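Local coordinates for protein FOKI restriction endonuclease (PDB 2FOK) that recognises DNA with one part of the chain and cleaves it with another, as a metal-dependent type IIS restriction endonuclease, at residues V287-Y292 with L367-L372; R309-L314 with F374-R379. One frame throughout, in Å; residues are numbered along the deposited sequence.

Interaction 1 of 2, residues V287-Y292 with L367-L372; sequences VPKRVY and LKDHIL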
loop_
_atom_site.group_PDB
_atom_site.type_symbol
_atom_site.label_atom_id
_atom_site.label_comp_id
_atom_site.label_asym_id
_atom_site.label_seq_id
_atom_site.Cartn_x
_atom_site.Cartn_y
_atom_site.Cartn_z
ATOM N N VAL A 287 17.391 -8.440 18.061
ATOM C CA VAL A 287 17.315 -9.548 17.129
ATOM C C VAL A 287 17.726 -9.000 15.762
ATOM O O VAL A 287 17.153 -8.020 15.288
ATOM C CB VAL A 287 15.878 -10.098 17.055
ATOM C CG1 VAL A 287 15.815 -11.233 16.060
ATOM C CG2 VAL A 287 15.419 -10.549 18.447
ATOM N N PRO A 288 18.757 -9.592 15.132
ATOM C CA PRO A 288 19.148 -9.071 13.819
ATOM C C PRO A 288 17.954 -9.108 12.864
ATOM O O PRO A 288 17.271 -10.125 12.755
ATOM C CB PRO A 288 20.272 -10.002 13.384
ATOM C CG PRO A 288 20.805 -10.573 14.663
ATOM C CD PRO A 288 19.618 -10.707 15.562
ATOM N N LYS A 289 17.701 -7.998 12.177
ATOM C CA LYS A 289 16.569 -7.931 11.254
ATOM C C LYS A 289 16.924 -8.352 9.839
ATOM O O LYS A 289 17.989 -8.016 9.330
ATOM C CB LYS A 289 15.983 -6.520 11.242
ATOM C CG LYS A 289 15.085 -6.237 12.436
ATOM C CD LYS A 289 14.488 -4.840 12.368
ATOM C CE LYS A 289 15.542 -3.771 12.424
ATOM N NZ LYS A 289 15.022 -2.561 13.139
ATOM N N ARG A 290 16.011 -9.098 9.221
ATOM C CA ARG A 290 16.171 -9.603 7.866
ATOM C C ARG A 290 15.542 -8.659 6.848
ATOM O O ARG A 290 14.361 -8.316 6.959
ATOM C CB ARG A 290 15.507 -10.976 7.735
ATOM C CG ARG A 290 16.363 -12.158 8.172
ATOM C CD ARG A 290 15.823 -13.464 7.569
ATOM N NE ARG A 290 16.185 -14.639 8.363
ATOM C CZ ARG A 290 16.536 -15.819 7.847
ATOM N NH1 ARG A 290 16.579 -15.996 6.529
ATOM N NH2 ARG A 290 16.834 -16.834 8.650
ATOM N N VAL A 291 16.338 -8.252 5.856
ATOM C CA VAL A 291 15.884 -7.346 4.798
ATOM C C VAL A 291 16.316 -7.949 3.472
ATOM O O VAL A 291 17.449 -8.397 3.332
ATOM C CB VAL A 291 16.539 -5.936 4.916
ATOM C CG1 VAL A 291 16.203 -5.097 3.684
ATOM C CG2 VAL A 291 16.069 -5.233 6.194
ATOM N N TYR A 292 15.417 -7.966 2.501
ATOM C CA TYR A 292 15.740 -8.528 1.203
ATOM C C TYR A 292 15.287 -7.587 0.098
ATOM O O TYR A 292 14.276 -6.907 0.218
ATOM C CB TYR A 292 15.079 -9.908 1.025
ATOM C CG TYR A 292 13.981 -10.181 2.028
ATOM C CD1 TYR A 292 14.280 -10.686 3.295
ATOM C CD2 TYR A 292 12.656 -9.833 1.751
ATOM C CE1 TYR A 292 13.291 -10.828 4.267
ATOM C CE2 TYR A 292 11.659 -9.971 2.718
ATOM C CZ TYR A 292 11.983 -10.464 3.973
ATOM O OH TYR A 292 11.003 -10.585 4.938
ATOM N N LEU A 367 22.642 5.318 10.480
ATOM C CA LEU A 367 21.904 4.093 10.782
ATOM C C LEU A 367 22.341 3.537 12.142
ATOM O O LEU A 367 23.531 3.423 12.419
ATOM C CB LEU A 367 22.148 3.045 9.700
ATOM C CG LEU A 367 21.208 1.833 9.738
ATOM C CD1 LEU A 367 20.336 1.825 8.495
ATOM C CD2 LEU A 367 22.022 0.552 9.840
ATOM N N LYS A 368 21.373 3.212 12.991
ATOM C CA LYS A 368 21.657 2.668 14.321
ATOM C C LYS A 368 20.788 1.439 14.488
ATOM O O LYS A 368 19.741 1.498 15.122
ATOM C CB LYS A 368 21.319 3.699 15.398
ATOM N N ASP A 369 21.237 0.316 13.935
ATOM C CA ASP A 369 20.447 -0.907 13.975
ATOM C C ASP A 369 21.343 -2.114 13.676
ATOM O O ASP A 369 22.548 -1.974 13.536
ATOM C CB ASP A 369 19.359 -0.768 12.900
ATOM C CG ASP A 369 18.194 -1.706 13.097
ATOM O OD1 ASP A 369 18.379 -2.810 13.658
ATOM O OD2 ASP A 369 17.083 -1.330 12.667
ATOM N N HIS A 370 20.752 -3.298 13.585
ATOM C CA HIS A 370 21.513 -4.494 13.244
ATOM C C HIS A 370 20.782 -5.255 12.136
ATOM O O HIS A 370 19.819 -5.972 12.396
ATOM C CB HIS A 370 21.703 -5.399 14.467
ATOM C CG HIS A 370 22.721 -6.480 14.259
ATOM N ND1 HIS A 370 22.974 -7.458 15.199
ATOM C CD2 HIS A 370 23.501 -6.777 13.193
ATOM C CE1 HIS A 370 23.862 -8.309 14.718
ATOM N NE2 HIS A 370 24.195 -7.918 13.501
ATOM N N ILE A 371 21.253 -5.079 10.903
ATOM C CA ILE A 371 20.683 -5.720 9.721
ATOM C C ILE A 371 21.642 -6.801 9.194
ATOM O O ILE A 371 22.865 -6.608 9.194
ATOM C CB ILE A 371 20.453 -4.666 8.583
ATOM C CG1 ILE A 371 19.943 -3.353 9.181
ATOM C CG2 ILE A 371 19.477 -5.204 7.534
ATOM C CD1 ILE A 371 18.558 -3.444 9.825
ATOM N N LEU A 372 21.100 -7.928 8.735
ATOM C CA LEU A 372 21.950 -8.996 8.198
ATOM C C LEU A 372 22.272 -8.788 6.716
ATOM O O LEU A 372 21.761 -7.868 6.071
ATOM C CB LEU A 372 21.295 -10.372 8.379
ATOM C CG LEU A 372 21.269 -10.905 9.811
ATOM C CD1 LEU A 372 19.965 -11.640 10.037
ATOM C CD2 LEU A 372 22.490 -11.820 10.071
#

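Interaction 2 of 2, residues R309-L314 with F374-R379; sequences RRALIL and FVIPNR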
loop_
_atom_site.group_PDB
_atom_site.type_symbol
_atom_site.label_atom_id
_atom_site.label_comp_id
_atom_site.label_asym_id
_atom_site.label_seq_id
_atom_site.Cartn_x
_atom_site.Cartn_y
_atom_site.Cartn_z
ATOM N N ARG A 309 18.225 0.655 -6.151
ATOM C CA ARG A 309 18.544 1.983 -5.632
ATOM C C ARG A 309 18.372 2.046 -4.111
ATOM O O ARG A 309 19.241 2.544 -3.399
ATOM C CB ARG A 309 17.650 3.023 -6.311
ATOM C CG ARG A 309 18.144 4.458 -6.223
ATOM C CD ARG A 309 16.965 5.381 -5.945
ATOM N NE ARG A 309 16.278 5.792 -7.165
ATOM C CZ ARG A 309 14.955 5.841 -7.331
ATOM N NH1 ARG A 309 14.127 5.501 -6.352
ATOM N NH2 ARG A 309 14.464 6.250 -8.493
ATOM N N ARG A 310 17.245 1.550 -3.610
ATOM C CA ARG A 310 17.024 1.553 -2.170
ATOM C C ARG A 310 17.970 0.567 -1.479
ATOM O O ARG A 310 18.388 0.800 -0.355
ATOM C CB ARG A 310 15.566 1.217 -1.859
ATOM C CG ARG A 310 14.635 2.406 -2.080
ATOM C CD ARG A 310 13.163 2.000 -2.176
ATOM N NE ARG A 310 12.335 3.147 -2.533
ATOM C CZ ARG A 310 11.088 3.070 -2.978
ATOM N NH1 ARG A 310 10.502 1.893 -3.128
ATOM N NH2 ARG A 310 10.434 4.174 -3.312
ATOM N N ALA A 311 18.322 -0.519 -2.164
ATOM C CA ALA A 311 19.225 -1.528 -1.601
ATOM C C ALA A 311 20.620 -0.954 -1.396
ATOM O O ALA A 311 21.250 -1.163 -0.357
ATOM C CB ALA A 311 19.298 -2.741 -2.523
ATOM N N LEU A 312 21.095 -0.234 -2.405
ATOM C CA LEU A 312 22.399 0.389 -2.361
ATOM C C LEU A 312 22.477 1.534 -1.345
ATOM O O LEU A 312 23.555 1.840 -0.842
ATOM C CB LEU A 312 22.768 0.888 -3.756
ATOM C CG LEU A 312 23.032 -0.261 -4.726
ATOM C CD1 LEU A 312 23.263 0.267 -6.126
ATOM C CD2 LEU A 312 24.234 -1.052 -4.214
ATOM N N ILE A 313 21.355 2.184 -1.049
ATOM C CA ILE A 313 21.399 3.249 -0.063
ATOM C C ILE A 313 21.504 2.611 1.319
ATOM O O ILE A 313 22.181 3.127 2.205
ATOM C CB ILE A 313 20.151 4.163 -0.106
ATOM C CG1 ILE A 313 19.994 4.807 -1.488
ATOM C CG2 ILE A 313 20.308 5.273 0.905
ATOM C CD1 ILE A 313 18.573 5.319 -1.774
ATOM N N LEU A 314 20.822 1.490 1.507
ATOM C CA LEU A 314 20.875 0.775 2.775
ATOM C C LEU A 314 22.338 0.408 3.054
ATOM O O LEU A 314 22.848 0.632 4.150
ATOM C CB LEU A 314 20.048 -0.512 2.692
ATOM C CG LEU A 314 19.021 -0.855 3.779
ATOM C CD1 LEU A 314 18.588 -2.303 3.616
ATOM C CD2 LEU A 314 19.590 -0.615 5.158
ATOM N N PHE A 374 22.052 -9.240 2.925
ATOM C CA PHE A 374 21.083 -9.600 1.893
ATOM C C PHE A 374 21.758 -9.436 0.537
ATOM O O PHE A 374 22.655 -8.613 0.382
ATOM C CB PHE A 374 19.858 -8.690 1.962
ATOM C CG PHE A 374 20.179 -7.228 1.861
ATOM C CD1 PHE A 374 20.700 -6.539 2.954
ATOM C CD2 PHE A 374 19.941 -6.533 0.682
ATOM C CE1 PHE A 374 20.977 -5.174 2.872
ATOM C CE2 PHE A 374 20.214 -5.172 0.590
ATOM C CZ PHE A 374 20.734 -4.488 1.689
ATOM N N VAL A 375 21.331 -10.208 -0.449
ATOM C CA VAL A 375 21.940 -10.114 -1.764
ATOM C C VAL A 375 21.155 -9.290 -2.775
ATOM O O VAL A 375 19.932 -9.393 -2.864
ATOM C CB VAL A 375 22.170 -11.517 -2.365
ATOM C CG1 VAL A 375 20.856 -12.103 -2.859
ATOM C CG2 VAL A 375 23.174 -11.430 -3.496
ATOM N N ILE A 376 21.868 -8.447 -3.516
ATOM C CA ILE A 376 21.258 -7.652 -4.575
ATOM C C ILE A 376 21.535 -8.550 -5.771
ATOM O O ILE A 376 22.685 -8.692 -6.187
ATOM C CB ILE A 376 21.980 -6.300 -4.810
ATOM C CG1 ILE A 376 21.819 -5.382 -3.600
ATOM C CG2 ILE A 376 21.391 -5.610 -6.021
ATOM C CD1 ILE A 376 22.350 -3.973 -3.831
ATOM N N PRO A 377 20.492 -9.177 -6.332
ATOM C CA PRO A 377 20.637 -10.077 -7.484
ATOM C C PRO A 377 21.020 -9.388 -8.794
ATOM O O PRO A 377 20.663 -8.237 -9.029
ATOM C CB PRO A 377 19.274 -10.755 -7.572
ATOM C CG PRO A 377 18.332 -9.729 -7.020
ATOM C CD PRO A 377 19.090 -9.050 -5.905
ATOM N N ASN A 378 21.730 -10.111 -9.654
ATOM C CA ASN A 378 22.156 -9.562 -10.934
ATOM C C ASN A 378 22.842 -8.224 -10.707
ATOM O O ASN A 378 22.321 -7.178 -11.086
ATOM C CB ASN A 378 20.956 -9.366 -11.875
ATOM C CG ASN A 378 19.901 -10.443 -11.714
ATOM O OD1 ASN A 378 20.138 -11.471 -11.085
ATOM N ND2 ASN A 378 18.727 -10.212 -12.285
ATOM N N ARG A 379 24.014 -8.268 -10.080
ATOM C CA ARG A 379 24.782 -7.068 -9.797
ATOM C C ARG A 379 26.265 -7.283 -10.088
ATOM O O ARG A 379 26.608 -7.350 -11.290
ATOM C CB ARG A 379 24.579 -6.658 -8.333
ATOM C CG ARG A 379 25.430 -7.417 -7.325
ATOM C CD ARG A 379 26.415 -6.469 -6.648
ATOM N NE ARG A 379 26.079 -6.219 -5.248
ATOM C CZ ARG A 379 26.366 -5.098 -4.596
ATOM N NH1 ARG A 379 27.000 -4.107 -5.211
ATOM N NH2 ARG A 379 26.015 -4.965 -3.326
#

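Interaction 1 of 2, residues V287-Y292 with L367-L372
P288 lays its CB over one face of the H370 imidazole, 4.2 Å from the ring centroid and 12° off the ring normal, a CH-pi contact with the side chains side by side. The same CB meets L372 CD1 at 3.7 Å. Between the backbones, K289 N donates to H370 O (2.9 Å) and L372 N to K289 O (3.2 Å), both nearly straight. K289 thus bonds both neighbours of I371, the pattern of a parallel bridge; the touching parts run 66° apart, and the bridge stays single. On the opposite side of the bridge, V291 CG2 meets I371 CG2 at 3.7 Å. A bend in the K289 chain (chi3 -63°) brings NZ across D369, where it forms a salt bridge to OD2 whose modelled length, 2.4 Å, is doubtful. G355 O also accepts from NZ, and F357 N donates to OD2. Were D369 an alanine, the K289 ammonium would probably lose its charged mate, keeping G355 O, and F357 N its acceptor. The chemistry is divided: backbone bonds tie the loop between helices 269-279 and 303-319 to the loop after strand 364-367, while a buried lysine and a partly exposed aspartate probably add electrostatic attraction beside the bridge.

Interaction 2 of 2, residues R309-L314 with F374-R379
I376 pushes CD1 against the helical segment 309-314, where it meets A311 CB at 3.5 Å and L312 CD2 also at 3.5 Å, the latter tighter than usual for two carbons. L312 and I376 cross at about a right angle, and the same CD1 touches both the leucine branch and the alanine methyl. F374 makes the second apolar touch: its CZ lies 3.6 Å from L314 CD1, and its CE2 is 4.1 Å from A311 CB. A311 O stands at the edge of the phenyl ring, near its plane, 3.9 Å from F374 CZ. The ring gets there with F374 CG held between the backbone N and the carbonyl carbon (chi1 56°). Farther out, R379 brings NH1 to 4.2 Å from L312 CD2, while its NH2 is salt-bridged to E315 of the same helix; this charge pair probably steadies the arginine at the margin. I376 also rests on T308 and E315, one turn to each side of A311 and L312. Helix 303-319 is in turn packed within the D3 domain: L312 touches L332 of helix 325-334, L314 touches L351 of helix 341-352, and the loop lying on it runs from strand 364-367 toward helix 389-398.

Both contacts draw on the loop that follows strand 364-367, and their segments alternate along the chain. Interaction 1 joins that loop to another loop, 287-292, and is only partly buried: H370 and L372 are exposed, and it combines backbone bonds and an ion pair with apolar touches. Interaction 2 sets the loop's later part on helix 303-319, with four of its six touching residues buried and its contacts across the segments chiefly apolar. The same helix backs interaction 1, through V291 on L314 and I371 on I318. L314 and F374 are where the two meet: V291 CG1 lies 3.7 Å from L314 CD1, the methyl that also receives F374. The two centres are about 14 Å apart.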